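Local atomic coordinates of periplasmic binding protein (Agrobacterium tumefaciens str. B6, PDB entry 5L9G), a protein that binds the opine mannopine as a periplasmic binding protein, presumably delivering it to an ABC transporter for uptake. Residues I191-W204 against W333-R345. Residues are numbered along the deposited sequence; the frame is centred on the assembly and turned at random.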
ATOM      1  N   ILE A 191       8.182   0.997 -18.994  1.00 50.27           N
ATOM      2  CA  ILE A 191       7.547   2.292 -19.265  1.00 50.88           C
ATOM      3  C   ILE A 191       6.880   2.280 -20.651  1.00 53.49           C
ATOM      4  O   ILE A 191       5.761   2.788 -20.783  1.00 51.50           O
ATOM      5  CB  ILE A 191       8.556   3.456 -19.031  1.00 56.09           C
ATOM      6  CG1 ILE A 191       8.714   3.730 -17.513  1.00 55.57           C
ATOM      7  CG2 ILE A 191       8.214   4.747 -19.813  1.00 58.41           C
ATOM      8  CD1 ILE A 191       7.482   4.337 -16.764  1.00 58.60           C
ATOM      9  N   ALA A 192       7.528   1.626 -21.652  1.00 51.31           N
ATOM     10  CA  ALA A 192       6.979   1.481 -23.005  1.00 51.45           C
ATOM     11  C   ALA A 192       5.667   0.673 -22.971  1.00 51.92           C
ATOM     12  O   ALA A 192       4.714   1.010 -23.679  1.00 51.85           O
ATOM     13  CB  ALA A 192       7.991   0.812 -23.920  1.00 53.68           C
ATOM     14  N   LYS A 193       5.619  -0.372 -22.128  1.00 46.28           N
ATOM     15  CA  LYS A 193       4.437  -1.224 -21.943  1.00 44.38           C
ATOM     16  C   LYS A 193       3.286  -0.427 -21.318  1.00 45.34           C
ATOM     17  O   LYS A 193       2.142  -0.574 -21.749  1.00 45.11           O
ATOM     18  CB  LYS A 193       4.791  -2.472 -21.103  1.00 46.01           C
ATOM     19  CG  LYS A 193       3.694  -3.527 -21.018  1.00 47.46           C
ATOM     20  CD  LYS A 193       3.378  -4.150 -22.370  1.00 52.11           C
ATOM     21  CE  LYS A 193       2.361  -5.259 -22.285  1.00 62.68           C
ATOM     22  NZ  LYS A 193       2.109  -5.865 -23.623  1.00 71.03           N
ATOM     23  N   LEU A 194       3.591   0.418 -20.318  1.00 42.01           N
ATOM     24  CA  LEU A 194       2.592   1.269 -19.666  1.00 41.19           C
ATOM     25  C   LEU A 194       2.063   2.314 -20.658  1.00 48.05           C
ATOM     26  O   LEU A 194       0.863   2.605 -20.663  1.00 48.28           O
ATOM     27  CB  LEU A 194       3.170   1.951 -18.416  1.00 41.33           C
ATOM     28  CG  LEU A 194       3.366   1.090 -17.157  1.00 43.86           C
ATOM     29  CD1 LEU A 194       4.326   1.762 -16.175  1.00 43.86           C
ATOM     30  CD2 LEU A 194       2.040   0.771 -16.472  1.00 43.53           C
ATOM     31  N   THR A 195       2.958   2.859 -21.514  1.00 48.57           N
ATOM     32  CA  THR A 195       2.619   3.822 -22.564  1.00 49.65           C
ATOM     33  C   THR A 195       1.633   3.193 -23.552  1.00 51.11           C
ATOM     34  O   THR A 195       0.656   3.832 -23.926  1.00 51.18           O
ATOM     35  CB  THR A 195       3.908   4.364 -23.224  1.00 57.77           C
ATOM     36  OG1 THR A 195       4.709   4.986 -22.218  1.00 59.34           O
ATOM     37  CG2 THR A 195       3.632   5.359 -24.348  1.00 58.85           C
ATOM     38  N   GLU A 196       1.879   1.934 -23.940  1.00 48.71           N
ATOM     39  CA  GLU A 196       1.034   1.155 -24.850  1.00 48.82           C
ATOM     40  C   GLU A 196      -0.388   0.988 -24.253  1.00 50.08           C
ATOM     41  O   GLU A 196      -1.380   1.080 -24.983  1.00 49.49           O
ATOM     42  CB  GLU A 196       1.683  -0.220 -25.073  1.00 50.35           C
ATOM     43  CG  GLU A 196       1.027  -1.105 -26.116  1.00 64.06           C
ATOM     44  CD  GLU A 196       1.583  -2.518 -26.086  1.00 90.63           C
ATOM     45  OE1 GLU A 196       2.696  -2.727 -26.621  1.00 90.52           O
ATOM     46  OE2 GLU A 196       0.942  -3.399 -25.467  1.00 83.27           O
ATOM     47  N   LEU A 197      -0.471   0.733 -22.936  1.00 43.55           N
ATOM     48  CA  LEU A 197      -1.755   0.531 -22.256  1.00 41.71           C
ATOM     49  C   LEU A 197      -2.502   1.842 -22.001  1.00 47.16           C
ATOM     50  O   LEU A 197      -3.735   1.846 -22.041  1.00 45.48           O
ATOM     51  CB  LEU A 197      -1.552  -0.225 -20.930  1.00 39.70           C
ATOM     52  CG  LEU A 197      -2.841  -0.616 -20.149  1.00 42.61           C
ATOM     53  CD1 LEU A 197      -3.639  -1.718 -20.877  1.00 42.78           C
ATOM     54  CD2 LEU A 197      -2.526  -1.027 -18.724  1.00 41.65           C
ATOM     55  N   ALA A 198      -1.757   2.944 -21.728  1.00 45.45           N
ATOM     56  CA  ALA A 198      -2.287   4.260 -21.359  1.00 44.95           C
ATOM     57  C   ALA A 198      -3.579   4.715 -22.113  1.00 48.01           C
ATOM     58  O   ALA A 198      -4.491   5.164 -21.417  1.00 46.24           O
ATOM     59  CB  ALA A 198      -1.207   5.327 -21.441  1.00 47.78           C
ATOM     60  N   PRO A 199      -3.754   4.555 -23.458  1.00 47.03           N
ATOM     61  CA  PRO A 199      -5.028   4.983 -24.078  1.00 47.20           C
ATOM     62  C   PRO A 199      -6.275   4.240 -23.582  1.00 47.57           C
ATOM     63  O   PRO A 199      -7.377   4.780 -23.698  1.00 46.01           O
ATOM     64  CB  PRO A 199      -4.793   4.752 -25.574  1.00 50.60           C
ATOM     65  CG  PRO A 199      -3.309   4.739 -25.732  1.00 56.29           C
ATOM     66  CD  PRO A 199      -2.814   4.071 -24.491  1.00 50.30           C
ATOM     67  N   SER A 200      -6.102   3.032 -22.995  1.00 41.97           N
ATOM     68  CA  SER A 200      -7.204   2.241 -22.443  1.00 40.10           C
ATOM     69  C   SER A 200      -7.417   2.506 -20.955  1.00 43.93           C
ATOM     70  O   SER A 200      -8.316   1.898 -20.349  1.00 41.97           O
ATOM     71  CB  SER A 200      -6.977   0.754 -22.693  1.00 41.19           C
ATOM     72  OG  SER A 200      -6.989   0.515 -24.089  1.00 50.24           O
ATOM     73  N   VAL A 201      -6.591   3.409 -20.366  1.00 40.56           N
ATOM     74  CA  VAL A 201      -6.700   3.769 -18.947  1.00 39.43           C
ATOM     75  C   VAL A 201      -7.660   4.951 -18.834  1.00 44.17           C
ATOM     76  O   VAL A 201      -7.295   6.071 -19.184  1.00 45.01           O
ATOM     77  CB  VAL A 201      -5.331   4.040 -18.261  1.00 42.64           C
ATOM     78  CG1 VAL A 201      -5.518   4.394 -16.780  1.00 41.49           C
ATOM     79  CG2 VAL A 201      -4.387   2.840 -18.422  1.00 41.51           C
ATOM     80  N   SER A 202      -8.898   4.692 -18.371  1.00 39.41           N
ATOM     81  CA  SER A 202      -9.932   5.726 -18.229  1.00 39.72           C
ATOM     82  C   SER A 202      -9.732   6.649 -17.034  1.00 44.26           C
ATOM     83  O   SER A 202     -10.165   7.811 -17.075  1.00 44.00           O
ATOM     84  CB  SER A 202     -11.323   5.095 -18.181  1.00 40.33           C
ATOM     85  OG  SER A 202     -11.491   4.238 -17.062  1.00 42.40           O
ATOM     86  N   VAL A 203      -9.107   6.141 -15.956  1.00 40.53           N
ATOM     87  CA  VAL A 203      -8.908   6.917 -14.726  1.00 40.63           C
ATOM     88  C   VAL A 203      -7.608   6.493 -14.055  1.00 42.89           C
ATOM     89  O   VAL A 203      -7.322   5.292 -13.945  1.00 38.88           O
ATOM     90  CB  VAL A 203     -10.138   6.799 -13.760  1.00 43.90           C
ATOM     91  CG1 VAL A 203     -10.580   5.373 -13.625  1.00 43.25           C
ATOM     92  CG2 VAL A 203      -9.886   7.444 -12.389  1.00 43.27           C
ATOM     93  N   TRP A 204      -6.830   7.493 -13.597  1.00 39.45           N
ATOM     94  CA  TRP A 204      -5.614   7.271 -12.825  1.00 38.77           C
ATOM     95  C   TRP A 204      -6.065   7.612 -11.399  1.00 40.57           C
ATOM     96  O   TRP A 204      -6.140   8.790 -11.015  1.00 38.42           O
ATOM     97  CB  TRP A 204      -4.460   8.171 -13.315  1.00 39.69           C
ATOM     98  CG  TRP A 204      -4.118   7.958 -14.758  1.00 41.53           C
ATOM     99  CD1 TRP A 204      -4.546   8.706 -15.813  1.00 45.98           C
ATOM    100  CD2 TRP A 204      -3.257   6.943 -15.307  1.00 41.18           C
ATOM    101  NE1 TRP A 204      -4.038   8.198 -16.988  1.00 46.00           N
ATOM    102  CE2 TRP A 204      -3.212   7.144 -16.704  1.00 45.87           C
ATOM    103  CE3 TRP A 204      -2.543   5.859 -14.756  1.00 41.46           C
ATOM    104  CZ2 TRP A 204      -2.473   6.313 -17.558  1.00 45.99           C
ATOM    105  CZ3 TRP A 204      -1.792   5.049 -15.599  1.00 43.28           C
ATOM    106  CH2 TRP A 204      -1.763   5.277 -16.984  1.00 44.97           C
ATOM    107  N   TRP A 333      13.501   8.382 -10.890  1.00 60.33           N
ATOM    108  CA  TRP A 333      13.315   8.005 -12.297  1.00 59.71           C
ATOM    109  C   TRP A 333      11.858   7.560 -12.499  1.00 59.22           C
ATOM    110  O   TRP A 333      11.203   7.994 -13.446  1.00 57.89           O
ATOM    111  CB  TRP A 333      14.265   6.843 -12.712  1.00 58.60           C
ATOM    112  CG  TRP A 333      13.823   6.154 -13.979  1.00 58.33           C
ATOM    113  CD1 TRP A 333      14.027   6.592 -15.256  1.00 62.90           C
ATOM    114  CD2 TRP A 333      12.972   5.000 -14.081  1.00 55.34           C
ATOM    115  NE1 TRP A 333      13.374   5.774 -16.148  1.00 60.96           N
ATOM    116  CE2 TRP A 333      12.728   4.780 -15.454  1.00 59.40           C
ATOM    117  CE3 TRP A 333      12.427   4.096 -13.145  1.00 53.78           C
ATOM    118  CZ2 TRP A 333      11.945   3.718 -15.911  1.00 56.11           C
ATOM    119  CZ3 TRP A 333      11.613   3.075 -13.594  1.00 53.04           C
ATOM    120  CH2 TRP A 333      11.377   2.891 -14.961  1.00 54.23           C
ATOM    121  N   ALA A 334      11.392   6.635 -11.641  1.00 54.49           N
ATOM    122  CA  ALA A 334      10.051   6.056 -11.711  1.00 51.65           C
ATOM    123  C   ALA A 334       8.939   7.096 -11.621  1.00 54.79           C
ATOM    124  O   ALA A 334       8.040   7.076 -12.461  1.00 53.40           O
ATOM    125  CB  ALA A 334       9.889   4.971 -10.667  1.00 50.74           C
ATOM    126  N   SER A 335       9.051   8.054 -10.683  1.00 53.45           N
ATOM    127  CA  SER A 335       8.072   9.134 -10.510  1.00 54.68           C
ATOM    128  C   SER A 335       7.934   9.981 -11.779  1.00 58.13           C
ATOM    129  O   SER A 335       6.819  10.129 -12.279  1.00 55.83           O
ATOM    130  CB  SER A 335       8.444  10.019  -9.321  1.00 61.63           C
ATOM    131  OG  SER A 335       8.308   9.288  -8.114  1.00 73.26           O
ATOM    132  N   GLU A 336       9.067  10.491 -12.319  1.00 56.86           N
ATOM    133  CA  GLU A 336       9.091  11.309 -13.529  1.00 57.75           C
ATOM    134  C   GLU A 336       8.594  10.556 -14.773  1.00 59.14           C
ATOM    135  O   GLU A 336       7.751  11.086 -15.493  1.00 58.78           O
ATOM    136  CB  GLU A 336      10.493  11.941 -13.751  1.00 62.59           C
ATOM    137  CG  GLU A 336      10.645  12.690 -15.068  1.00 75.70           C
ATOM    138  CD  GLU A 336      11.873  13.568 -15.178  1.00104.80           C
ATOM    139  OE1 GLU A 336      12.873  13.127 -15.792  1.00 95.19           O
ATOM    140  OE2 GLU A 336      11.826  14.710 -14.670  1.00106.27           O
ATOM    141  N   ALA A 337       9.124   9.341 -15.042  1.00 55.09           N
ATOM    142  CA  ALA A 337       8.717   8.563 -16.208  1.00 53.55           C
ATOM    143  C   ALA A 337       7.219   8.192 -16.170  1.00 54.23           C
ATOM    144  O   ALA A 337       6.535   8.279 -17.194  1.00 52.51           O
ATOM    145  CB  ALA A 337       9.576   7.317 -16.330  1.00 54.27           C
ATOM    146  N   TYR A 338       6.706   7.814 -14.981  1.00 49.81           N
ATOM    147  CA  TYR A 338       5.294   7.444 -14.831  1.00 47.23           C
ATOM    148  C   TYR A 338       4.384   8.683 -14.952  1.00 51.33           C
ATOM    149  O   TYR A 338       3.341   8.594 -15.598  1.00 49.79           O
ATOM    150  CB  TYR A 338       5.073   6.660 -13.543  1.00 46.33           C
ATOM    151  CG  TYR A 338       3.723   5.977 -13.435  1.00 45.79           C
ATOM    152  CD1 TYR A 338       3.296   5.071 -14.407  1.00 46.59           C
ATOM    153  CD2 TYR A 338       2.909   6.175 -12.324  1.00 45.15           C
ATOM    154  CE1 TYR A 338       2.070   4.415 -14.297  1.00 43.90           C
ATOM    155  CE2 TYR A 338       1.684   5.518 -12.198  1.00 43.88           C
ATOM    156  CZ  TYR A 338       1.275   4.628 -13.180  1.00 44.94           C
ATOM    157  OH  TYR A 338       0.083   3.959 -13.037  1.00 39.93           O
ATOM    158  N   ASP A 339       4.837   9.858 -14.457  1.00 52.21           N
ATOM    159  CA  ASP A 339       4.132  11.139 -14.634  1.00 54.13           C
ATOM    160  C   ASP A 339       3.909  11.359 -16.141  1.00 59.01           C
ATOM    161  O   ASP A 339       2.817  11.729 -16.543  1.00 57.35           O
ATOM    162  CB  ASP A 339       4.961  12.334 -14.076  1.00 57.99           C
ATOM    163  CG  ASP A 339       4.890  12.609 -12.581  1.00 65.67           C
ATOM    164  OD1 ASP A 339       4.059  11.961 -11.887  1.00 61.37           O
ATOM    165  OD2 ASP A 339       5.670  13.468 -12.098  1.00 70.71           O
ATOM    166  N   ASN A 340       4.939  11.095 -16.971  1.00 58.74           N
ATOM    167  CA  ASN A 340       4.865  11.267 -18.420  1.00 59.91           C
ATOM    168  C   ASN A 340       3.901  10.302 -19.095  1.00 60.32           C
ATOM    169  O   ASN A 340       3.184  10.712 -20.005  1.00 60.27           O
ATOM    170  CB  ASN A 340       6.241  11.227 -19.053  1.00 65.70           C
ATOM    171  CG  ASN A 340       6.911  12.564 -18.932  1.00 93.93           C
ATOM    172  OD1 ASN A 340       7.561  12.875 -17.927  1.00 89.72           O
ATOM    173  ND2 ASN A 340       6.634  13.437 -19.885  1.00 90.85           N
ATOM    174  N   VAL A 341       3.848   9.041 -18.633  1.00 53.67           N
ATOM    175  CA  VAL A 341       2.895   8.049 -19.141  1.00 52.47           C
ATOM    176  C   VAL A 341       1.448   8.565 -18.945  1.00 53.62           C
ATOM    177  O   VAL A 341       0.646   8.500 -19.876  1.00 53.13           O
ATOM    178  CB  VAL A 341       3.116   6.652 -18.480  1.00 54.17           C
ATOM    179  CG1 VAL A 341       1.933   5.718 -18.723  1.00 52.46           C
ATOM    180  CG2 VAL A 341       4.412   6.013 -18.983  1.00 55.03           C
ATOM    181  N   ARG A 342       1.125   9.077 -17.750  1.00 50.49           N
ATOM    182  CA  ARG A 342      -0.237   9.532 -17.457  1.00 50.42           C
ATOM    183  C   ARG A 342      -0.561  10.855 -18.132  1.00 57.57           C
ATOM    184  O   ARG A 342      -1.721  11.114 -18.444  1.00 54.26           O
ATOM    185  CB  ARG A 342      -0.489   9.629 -15.948  1.00 49.47           C
ATOM    186  CG  ARG A 342      -0.019   8.409 -15.155  1.00 46.94           C
ATOM    187  CD  ARG A 342      -0.446   8.493 -13.700  1.00 54.75           C
ATOM    188  NE  ARG A 342      -0.194   9.810 -13.111  1.00 51.45           N
ATOM    189  CZ  ARG A 342       0.956  10.181 -12.566  1.00 62.23           C
ATOM    190  NH1 ARG A 342       1.981   9.338 -12.521  1.00 56.64           N
ATOM    191  NH2 ARG A 342       1.092  11.395 -12.057  1.00 53.38           N
ATOM    192  N   LEU A 343       0.476  11.688 -18.355  1.00 60.61           N
ATOM    193  CA  LEU A 343       0.375  13.001 -18.997  1.00 64.72           C
ATOM    194  C   LEU A 343       0.324  12.822 -20.521  1.00 72.99           C
ATOM    195  O   LEU A 343       0.002  13.775 -21.230  1.00 75.58           O
ATOM    196  CB  LEU A 343       1.606  13.849 -18.606  1.00 67.53           C
ATOM    197  CG  LEU A 343       1.391  15.208 -17.918  1.00 74.51           C
ATOM    198  CD1 LEU A 343       0.814  15.055 -16.503  1.00 72.42           C
ATOM    199  CD2 LEU A 343       2.701  15.962 -17.830  1.00 79.09           C
ATOM    200  N   SER A 344       0.642  11.605 -21.032  1.00 70.04           N
ATOM    201  CA  SER A 344       0.611  11.341 -22.476  1.00 71.23           C
ATOM    202  C   SER A 344      -0.825  11.331 -23.012  1.00 73.57           C
ATOM    203  O   SER A 344      -1.042  11.691 -24.172  1.00 75.58           O
ATOM    204  CB  SER A 344       1.334  10.036 -22.822  1.00 74.44           C
ATOM    205  OG  SER A 344       0.583   8.868 -22.522  1.00 78.39           O
ATOM    206  N   ARG A 345      -1.792  10.938 -22.146  1.00 66.20           N
ATOM    207  CA  ARG A 345      -3.232  10.796 -22.405  1.00 95.52           C
ATOM    208  C   ARG A 345      -3.537   9.813 -23.545  1.00122.42           C
ATOM    209  O   ARG A 345      -3.248   8.618 -23.437  1.00 74.19           O
ATOM    210  CB  ARG A 345      -3.919  12.158 -22.624  1.00 97.48           C
ATOM    211  CG  ARG A 345      -4.414  12.797 -21.335  1.00104.26           C
ATOM    212  CD  ARG A 345      -5.215  14.051 -21.614  1.00113.85           C
ATOM    213  NE  ARG A 345      -6.193  14.318 -20.557  1.00121.51           N
ATOM    214  CZ  ARG A 345      -7.495  14.063 -20.652  1.00135.91           C
ATOM    215  NH1 ARG A 345      -8.307  14.339 -19.641  1.00123.41           N
ATOM    216  NH2 ARG A 345      -7.997  13.536 -21.764  1.00122.73           N
TER
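Trp-204 lies against Arg-342 and Tyr-338, at one end of a closely packed row that runs to Ile-191. The aliphatic chain of Arg-342 runs obliquely over one face of the indole. Arg-342 CG sits 3.5 Å from the centroid of the six-membered ring of Trp-204, 11° off the normal, a CH-pi contact. Val-201 CG1 covers the opposite face, so the ring is held between two aliphatic groups. The Arg-342 chain then bends, and its guanidinium turns well off the indole plane, with its edge to Tyr-338 CG. It forms a salt bridge, Arg-342 NH2 3.0 Å from Asp-339 OD1. Tyr-338 OH comes to the edge of the indole, near its plane, 3.4 Å from Trp-204 CZ3. The two aromatic planes are almost perpendicular. The hydroxyl is hydrogen-bonded to Trp-156 O.

Val-341 projects from helix 324-343 onto helix 184-197. CG1, anti to its backbone N (chi1 166°), meets Leu-194 CB, Ala-198 CB and the indole. Val-341 CG2 lies 3.4 Å from Thr-195 OG1. Leu-194 CD1 touches the Tyr-338 ring. Ile-191 CG1 is 3.6 Å from Trp-333 CZ2, and its CD1 rests on Ala-337 CB.

The chain end is looser and exposed. Arg-345 O comes no nearer than 4.1 Å to Pro-199 N, and the poorly ordered Arg-345 side chain starts away from helix 184-197. No hydrogen bond joins the two segments.

The axes of segments 191-197 and 333-343 run nearly parallel, 18° apart in direction, with a closest approach of 9.4 Å. The end of helix 324-343 packs on helix 184-197 and, through Arg-342 and Tyr-338, on Trp-204 of strand 201-205, which pairs in parallel with strand 153-156. Leu-155 of that strand and Met-162 of helix 162-169 also touch Tyr-338, while Phe-144 of helix 140-144 packs on Leu-194.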